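Local coordinates for DUF1896 domain-containing protein (Porphyromonas gingivalis, PDB 2APL) that is of unknown function, an all-helical single-chain member of the DUF1896 family, at residues F12-E26 against A62-D76. Sequence-based numbering, arbitrary orientation.
Sequences FRLKLETYLNEHFPE and ASEVLYQGLHFSRYD
Leu66 packs its two methyls against Phe12, Lys15 and Leu16, one helical turn of helix 3-23, where the axes of segments 12-23 and 62-67 cross at -40°. The type II turn from Tyr67 to Leu70, with Gly69 at a positive phi that suits glycine, brings Leu70 to the helix. Leu70 CD1 reaches Leu16 CD1 (4.0 Å) and Leu20 CD2 (4.1 Å), branched chains whose methyls meet where the helix faces the loop. Leu70 CD2 lies over one face of the Phe24 ring, 4.3 Å from its centroid, and Ser73 CB lies over the other. Pro25 CG sits over the centre of the Tyr75 ring in a CH-pi contact, while the Tyr19 and Tyr67 rings meet obliquely, their planes 44° apart.

Lys15, bent at chi3, turns NZ to Ser63 OG at 2.5 Å, and Tyr67 OH shares a water with Lys15 O. With CG anti to its nitrogen, Tyr19 sends OH across to Leu70 O, 3.1 Å away and above the carbonyl plane. Ser73 OG donates to His23 O at 2.5 Å, in the carbonyl plane, and as N-cap accepts from Asp76 N, tying one helix end to another's start. His23 ND1 donates to the syn lone pair of Asp76 OD2 at 2.5 Å, with OD2 tilted from the imidazole plane and ring and carboxylate planes 76° apart.

The last turns of helix 3-23 and residues 24-26 run beside the end of helix 55-67, the linker and the start of helix 74-85. Helix 31-51 meets Leu16 and Leu66, Phe72 turns to helix 126-143, and Tyr75 also touches helix 94-103.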
loop_
_atom_site.group_PDB
_atom_site.type_symbol
_atom_site.label_atom_id
_atom_site.label_comp_id
_atom_site.label_asym_id
_atom_site.label_seq_id
_atom_site.Cartn_x
_atom_site.Cartn_y
_atom_site.Cartn_z
ATOM N N PHE A 12 -12.336 -12.652 -1.669
ATOM C CA PHE A 12 -11.909 -11.272 -1.906
ATOM C C PHE A 12 -11.498 -10.626 -0.582
ATOM O O PHE A 12 -10.507 -9.915 -0.546
ATOM C CB PHE A 12 -13.015 -10.434 -2.578
ATOM C CG PHE A 12 -13.357 -10.915 -3.967
ATOM C CD1 PHE A 12 -12.333 -11.113 -4.921
ATOM C CD2 PHE A 12 -14.700 -11.177 -4.330
ATOM C CE1 PHE A 12 -12.651 -11.568 -6.219
ATOM C CE2 PHE A 12 -15.028 -11.667 -5.614
ATOM C CZ PHE A 12 -14.013 -11.862 -6.552
ATOM N N ARG A 13 -12.279 -10.830 0.475
ATOM C CA ARG A 13 -11.882 -10.327 1.798
ATOM C C ARG A 13 -10.489 -10.800 2.267
ATOM O O ARG A 13 -9.678 -9.980 2.667
ATOM C CB ARG A 13 -12.931 -10.608 2.884
ATOM C CG ARG A 13 -12.510 -9.960 4.241
ATOM C CD ARG A 13 -13.629 -10.008 5.314
ATOM N NE ARG A 13 -13.180 -9.185 6.431
ATOM C CZ ARG A 13 -13.815 -8.098 6.852
ATOM N NH1 ARG A 13 -14.971 -7.757 6.297
ATOM N NH2 ARG A 13 -13.311 -7.383 7.861
ATOM N N LEU A 14 -10.212 -12.099 2.182
ATOM C CA LEU A 14 -8.917 -12.634 2.530
ATOM C C LEU A 14 -7.777 -12.005 1.687
ATOM O O LEU A 14 -6.763 -11.612 2.238
ATOM C CB LEU A 14 -8.881 -14.170 2.445
ATOM C CG LEU A 14 -7.612 -14.784 3.041
ATOM C CD1 LEU A 14 -7.358 -14.321 4.482
ATOM C CD2 LEU A 14 -7.628 -16.309 2.926
ATOM N N LYS A 15 -7.967 -11.907 0.369
ATOM C CA LYS A 15 -6.952 -11.308 -0.497
ATOM C C LYS A 15 -6.639 -9.862 -0.073
ATOM O O LYS A 15 -5.485 -9.427 -0.138
ATOM C CB LYS A 15 -7.433 -11.289 -1.952
ATOM C CG LYS A 15 -7.453 -12.675 -2.642
ATOM C CD LYS A 15 -7.938 -12.530 -4.114
ATOM C CE LYS A 15 -6.918 -11.831 -4.987
ATOM N NZ LYS A 15 -7.442 -11.832 -6.360
ATOM N N LEU A 16 -7.682 -9.110 0.310
ATOM C CA LEU A 16 -7.520 -7.685 0.611
ATOM C C LEU A 16 -6.893 -7.578 1.993
ATOM O O LEU A 16 -5.983 -6.763 2.223
ATOM C CB LEU A 16 -8.890 -6.949 0.651
ATOM C CG LEU A 16 -8.874 -5.444 1.019
ATOM C CD1 LEU A 16 -7.889 -4.613 0.135
ATOM C CD2 LEU A 16 -10.297 -4.860 0.910
ATOM N N GLU A 17 -7.331 -8.430 2.917
ATOM C CA GLU A 17 -6.689 -8.401 4.261
ATOM C C GLU A 17 -5.195 -8.654 4.166
ATOM O O GLU A 17 -4.368 -7.928 4.757
ATOM C CB GLU A 17 -7.367 -9.351 5.218
ATOM C CG GLU A 17 -8.753 -8.832 5.700
ATOM C CD GLU A 17 -9.373 -9.832 6.631
ATOM O OE1 GLU A 17 -8.740 -10.873 6.878
ATOM O OE2 GLU A 17 -10.458 -9.603 7.135
ATOM N N THR A 18 -4.830 -9.666 3.412
ATOM C CA THR A 18 -3.416 -10.022 3.227
ATOM C C THR A 18 -2.614 -8.849 2.575
ATOM O O THR A 18 -1.544 -8.492 3.014
ATOM C CB THR A 18 -3.328 -11.320 2.448
ATOM O OG1 THR A 18 -3.978 -12.361 3.216
ATOM C CG2 THR A 18 -1.839 -11.717 2.160
ATOM N N TYR A 19 -3.182 -8.282 1.529
ATOM C CA TYR A 19 -2.556 -7.218 0.777
ATOM C C TYR A 19 -2.328 -6.000 1.676
ATOM O O TYR A 19 -1.253 -5.419 1.649
ATOM C CB TYR A 19 -3.451 -6.846 -0.427
ATOM C CG TYR A 19 -2.767 -5.842 -1.344
ATOM C CD1 TYR A 19 -1.866 -6.282 -2.272
ATOM C CD2 TYR A 19 -3.057 -4.443 -1.286
ATOM C CE1 TYR A 19 -1.205 -5.417 -3.120
ATOM C CE2 TYR A 19 -2.412 -3.541 -2.183
ATOM C CZ TYR A 19 -1.457 -4.053 -3.071
ATOM O OH TYR A 19 -0.771 -3.286 -4.003
ATOM N N LEU A 20 -3.338 -5.614 2.446
ATOM C CA LEU A 20 -3.177 -4.510 3.403
ATOM C C LEU A 20 -2.174 -4.835 4.527
ATOM O O LEU A 20 -1.321 -4.006 4.863
ATOM C CB LEU A 20 -4.529 -4.097 3.993
ATOM C CG LEU A 20 -5.559 -3.556 2.976
ATOM C CD1 LEU A 20 -6.887 -3.333 3.691
ATOM C CD2 LEU A 20 -5.129 -2.215 2.353
ATOM N N ASN A 21 -2.240 -6.061 5.053
ATOM C CA ASN A 21 -1.315 -6.484 6.068
ATOM C C ASN A 21 0.100 -6.288 5.563
ATOM O O ASN A 21 0.985 -5.825 6.333
ATOM C CB ASN A 21 -1.462 -7.956 6.449
ATOM C CG ASN A 21 -2.662 -8.233 7.302
ATOM O OD1 ASN A 21 -3.356 -7.308 7.821
ATOM N ND2 ASN A 21 -3.007 -9.546 7.387
ATOM N N GLU A 22 0.323 -6.566 4.274
ATOM C CA GLU A 22 1.716 -6.487 3.778
ATOM C C GLU A 22 2.155 -5.068 3.391
ATOM O O GLU A 22 3.291 -4.710 3.590
ATOM C CB GLU A 22 1.912 -7.408 2.558
ATOM C CG GLU A 22 1.713 -8.907 2.878
ATOM C CD GLU A 22 1.639 -9.803 1.610
ATOM O OE1 GLU A 22 1.132 -9.329 0.550
ATOM O OE2 GLU A 22 2.069 -10.990 1.690
ATOM N N HIS A 23 1.240 -4.285 2.834
ATOM C CA HIS A 23 1.599 -3.098 2.050
ATOM C C HIS A 23 1.053 -1.801 2.671
ATOM O O HIS A 23 1.523 -0.706 2.359
ATOM C CB HIS A 23 1.033 -3.221 0.617
ATOM C CG HIS A 23 1.638 -4.340 -0.178
ATOM N ND1 HIS A 23 2.957 -4.337 -0.587
ATOM C CD2 HIS A 23 1.120 -5.526 -0.590
ATOM C CE1 HIS A 23 3.214 -5.456 -1.244
ATOM N NE2 HIS A 23 2.120 -6.197 -1.253
ATOM N N PHE A 24 -0.003 -1.939 3.478
ATOM C CA PHE A 24 -0.638 -0.793 4.151
ATOM C C PHE A 24 -0.988 -1.174 5.586
ATOM O O PHE A 24 -2.181 -1.150 5.967
ATOM C CB PHE A 24 -1.900 -0.387 3.406
ATOM C CG PHE A 24 -1.655 0.053 2.001
ATOM C CD1 PHE A 24 -1.491 1.415 1.695
ATOM C CD2 PHE A 24 -1.623 -0.878 0.968
ATOM C CE1 PHE A 24 -1.283 1.837 0.396
ATOM C CE2 PHE A 24 -1.442 -0.434 -0.379
ATOM C CZ PHE A 24 -1.280 0.909 -0.657
ATOM N N PRO A 25 0.043 -1.587 6.379
ATOM C CA PRO A 25 -0.264 -2.114 7.712
ATOM C C PRO A 25 -1.091 -1.114 8.507
ATOM O O PRO A 25 -1.905 -1.524 9.312
ATOM C CB PRO A 25 1.108 -2.369 8.346
ATOM C CG PRO A 25 2.118 -1.605 7.465
ATOM C CD PRO A 25 1.494 -1.622 6.092
ATOM N N GLU A 26 -0.908 0.165 8.242
ATOM C CA GLU A 26 -1.650 1.211 8.939
ATOM C C GLU A 26 -3.147 1.218 8.670
ATOM O O GLU A 26 -3.932 1.726 9.502
ATOM C CB GLU A 26 -1.048 2.619 8.646
ATOM C CG GLU A 26 -1.187 3.127 7.180
ATOM C CD GLU A 26 -0.176 2.487 6.183
ATOM O OE1 GLU A 26 0.729 1.715 6.621
ATOM O OE2 GLU A 26 -0.315 2.752 4.957
ATOM N N ALA A 62 -12.754 -8.289 -10.767
ATOM C CA ALA A 62 -13.058 -8.032 -9.345
ATOM C C ALA A 62 -11.798 -7.739 -8.477
ATOM O O ALA A 62 -11.843 -6.905 -7.562
ATOM C CB ALA A 62 -13.821 -9.176 -8.748
ATOM N N SER A 63 -10.703 -8.454 -8.755
ATOM C CA SER A 63 -9.439 -8.199 -8.101
ATOM C C SER A 63 -8.879 -6.823 -8.447
ATOM O O SER A 63 -8.331 -6.171 -7.559
ATOM C CB SER A 63 -8.449 -9.310 -8.414
ATOM O OG SER A 63 -8.978 -10.495 -7.825
ATOM N N GLU A 64 -9.067 -6.361 -9.700
ATOM C CA GLU A 64 -8.622 -4.998 -10.089
ATOM C C GLU A 64 -9.406 -3.964 -9.273
ATOM O O GLU A 64 -8.817 -2.967 -8.810
ATOM C CB GLU A 64 -8.823 -4.730 -11.594
ATOM C CG GLU A 64 -8.280 -5.852 -12.475
ATOM C CD GLU A 64 -7.016 -5.497 -13.223
ATOM O OE1 GLU A 64 -6.069 -4.963 -12.568
ATOM O OE2 GLU A 64 -6.968 -5.760 -14.469
ATOM N N VAL A 65 -10.714 -4.239 -9.068
ATOM C CA VAL A 65 -11.598 -3.435 -8.200
ATOM C C VAL A 65 -11.113 -3.436 -6.730
ATOM O O VAL A 65 -10.988 -2.376 -6.055
ATOM C CB VAL A 65 -13.092 -3.927 -8.311
ATOM C CG1 VAL A 65 -14.005 -3.200 -7.323
ATOM C CG2 VAL A 65 -13.630 -3.571 -9.779
ATOM N N LEU A 66 -10.827 -4.636 -6.265
ATOM C CA LEU A 66 -10.327 -4.811 -4.900
ATOM C C LEU A 66 -9.111 -3.909 -4.586
ATOM O O LEU A 66 -9.049 -3.266 -3.537
ATOM C CB LEU A 66 -9.972 -6.286 -4.719
ATOM C CG LEU A 66 -9.874 -6.818 -3.299
ATOM C CD1 LEU A 66 -11.314 -6.828 -2.702
ATOM C CD2 LEU A 66 -9.226 -8.229 -3.311
ATOM N N TYR A 67 -8.167 -3.862 -5.524
ATOM C CA TYR A 67 -6.861 -3.218 -5.359
ATOM C C TYR A 67 -6.755 -1.798 -5.871
ATOM O O TYR A 67 -5.714 -1.134 -5.688
ATOM C CB TYR A 67 -5.782 -4.077 -6.031
ATOM C CG TYR A 67 -5.578 -5.465 -5.412
ATOM C CD1 TYR A 67 -5.526 -5.647 -4.024
ATOM C CD2 TYR A 67 -5.441 -6.594 -6.224
ATOM C CE1 TYR A 67 -5.346 -6.936 -3.455
ATOM C CE2 TYR A 67 -5.266 -7.881 -5.666
ATOM C CZ TYR A 67 -5.179 -8.025 -4.286
ATOM O OH TYR A 67 -4.975 -9.285 -3.759
ATOM N N GLN A 68 -7.828 -1.335 -6.505
ATOM C CA GLN A 68 -7.909 -0.008 -7.079
ATOM C C GLN A 68 -7.454 1.103 -6.095
ATOM O O GLN A 68 -7.968 1.180 -4.985
ATOM C CB GLN A 68 -9.372 0.218 -7.493
ATOM C CG GLN A 68 -9.828 1.617 -7.346
ATOM C CD GLN A 68 -9.315 2.370 -8.457
ATOM O OE1 GLN A 68 -9.277 1.831 -9.574
ATOM N NE2 GLN A 68 -8.856 3.620 -8.209
ATOM N N GLY A 69 -6.525 1.957 -6.543
ATOM C CA GLY A 69 -6.000 3.097 -5.736
ATOM C C GLY A 69 -5.100 2.633 -4.605
ATOM O O GLY A 69 -4.647 3.435 -3.811
ATOM N N LEU A 70 -4.831 1.334 -4.513
ATOM C CA LEU A 70 -3.937 0.817 -3.495
ATOM C C LEU A 70 -2.630 0.272 -4.092
ATOM O O LEU A 70 -1.914 -0.444 -3.437
ATOM C CB LEU A 70 -4.615 -0.290 -2.688
ATOM C CG LEU A 70 -5.854 0.113 -1.869
ATOM C CD1 LEU A 70 -6.465 -1.194 -1.377
ATOM C CD2 LEU A 70 -5.463 1.077 -0.688
ATOM N N HIS A 71 -2.312 0.635 -5.332
ATOM C CA HIS A 71 -1.046 0.203 -5.938
ATOM C C HIS A 71 0.186 0.912 -5.447
ATOM O O HIS A 71 1.264 0.291 -5.425
ATOM C CB HIS A 71 -1.127 0.259 -7.466
ATOM C CG HIS A 71 -2.154 -0.669 -8.040
ATOM N ND1 HIS A 71 -1.882 -1.523 -9.085
ATOM C CD2 HIS A 71 -3.447 -0.890 -7.699
ATOM C CE1 HIS A 71 -2.963 -2.242 -9.356
ATOM N NE2 HIS A 71 -3.928 -1.873 -8.532
ATOM N N PHE A 72 0.056 2.199 -5.077
ATOM C CA PHE A 72 1.198 2.909 -4.510
ATOM C C PHE A 72 1.139 2.903 -2.978
ATOM O O PHE A 72 0.105 3.243 -2.363
ATOM C CB PHE A 72 1.399 4.349 -5.061
ATOM C CG PHE A 72 2.661 5.021 -4.523
ATOM C CD1 PHE A 72 3.887 4.857 -5.187
ATOM C CD2 PHE A 72 2.628 5.695 -3.318
ATOM C CE1 PHE A 72 5.060 5.413 -4.659
ATOM C CE2 PHE A 72 3.780 6.237 -2.758
ATOM C CZ PHE A 72 5.003 6.130 -3.442
ATOM N N SER A 73 2.254 2.480 -2.390
ATOM C CA SER A 73 2.332 2.288 -0.959
ATOM C C SER A 73 3.451 3.176 -0.410
ATOM O O SER A 73 4.653 2.952 -0.706
ATOM C CB SER A 73 2.597 0.820 -0.638
ATOM O OG SER A 73 2.905 0.654 0.742
ATOM N N ARG A 74 3.062 4.151 0.403
ATOM C CA ARG A 74 4.066 4.944 1.187
ATOM C C ARG A 74 4.924 4.061 2.083
ATOM O O ARG A 74 6.125 4.233 2.115
ATOM C CB ARG A 74 3.395 6.056 1.984
ATOM C CG ARG A 74 2.674 7.057 1.032
ATOM C CD ARG A 74 1.956 8.163 1.800
ATOM N NE ARG A 74 0.967 7.567 2.704
ATOM C CZ ARG A 74 0.432 8.176 3.767
ATOM N NH1 ARG A 74 0.754 9.455 4.076
ATOM N NH2 ARG A 74 -0.422 7.505 4.527
ATOM N N TYR A 75 4.287 3.115 2.787
ATOM C CA TYR A 75 5.009 2.156 3.621
ATOM C C TYR A 75 6.091 1.420 2.851
ATOM O O TYR A 75 7.255 1.453 3.268
ATOM C CB TYR A 75 4.065 1.192 4.304
ATOM C CG TYR A 75 4.767 0.023 4.974
ATOM C CD1 TYR A 75 5.267 0.146 6.277
ATOM C CD2 TYR A 75 4.974 -1.193 4.289
ATOM C CE1 TYR A 75 5.967 -0.922 6.896
ATOM C CE2 TYR A 75 5.642 -2.281 4.907
ATOM C CZ TYR A 75 6.107 -2.133 6.202
ATOM O OH TYR A 75 6.757 -3.157 6.814
ATOM N N ASP A 76 5.724 0.796 1.728
ATOM C CA ASP A 76 6.684 0.094 0.874
ATOM C C ASP A 76 7.814 1.012 0.379
ATOM O O ASP A 76 8.969 0.584 0.271
ATOM C CB ASP A 76 5.975 -0.542 -0.352
ATOM C CG ASP A 76 5.159 -1.819 -0.005
ATOM O OD1 ASP A 76 5.187 -2.290 1.162
ATOM O OD2 ASP A 76 4.467 -2.353 -0.928
HETATM O O HOH W 1 -3.693 -10.362 -1.576
HETATM O O HOH W 2 1.376 2.495 2.986
#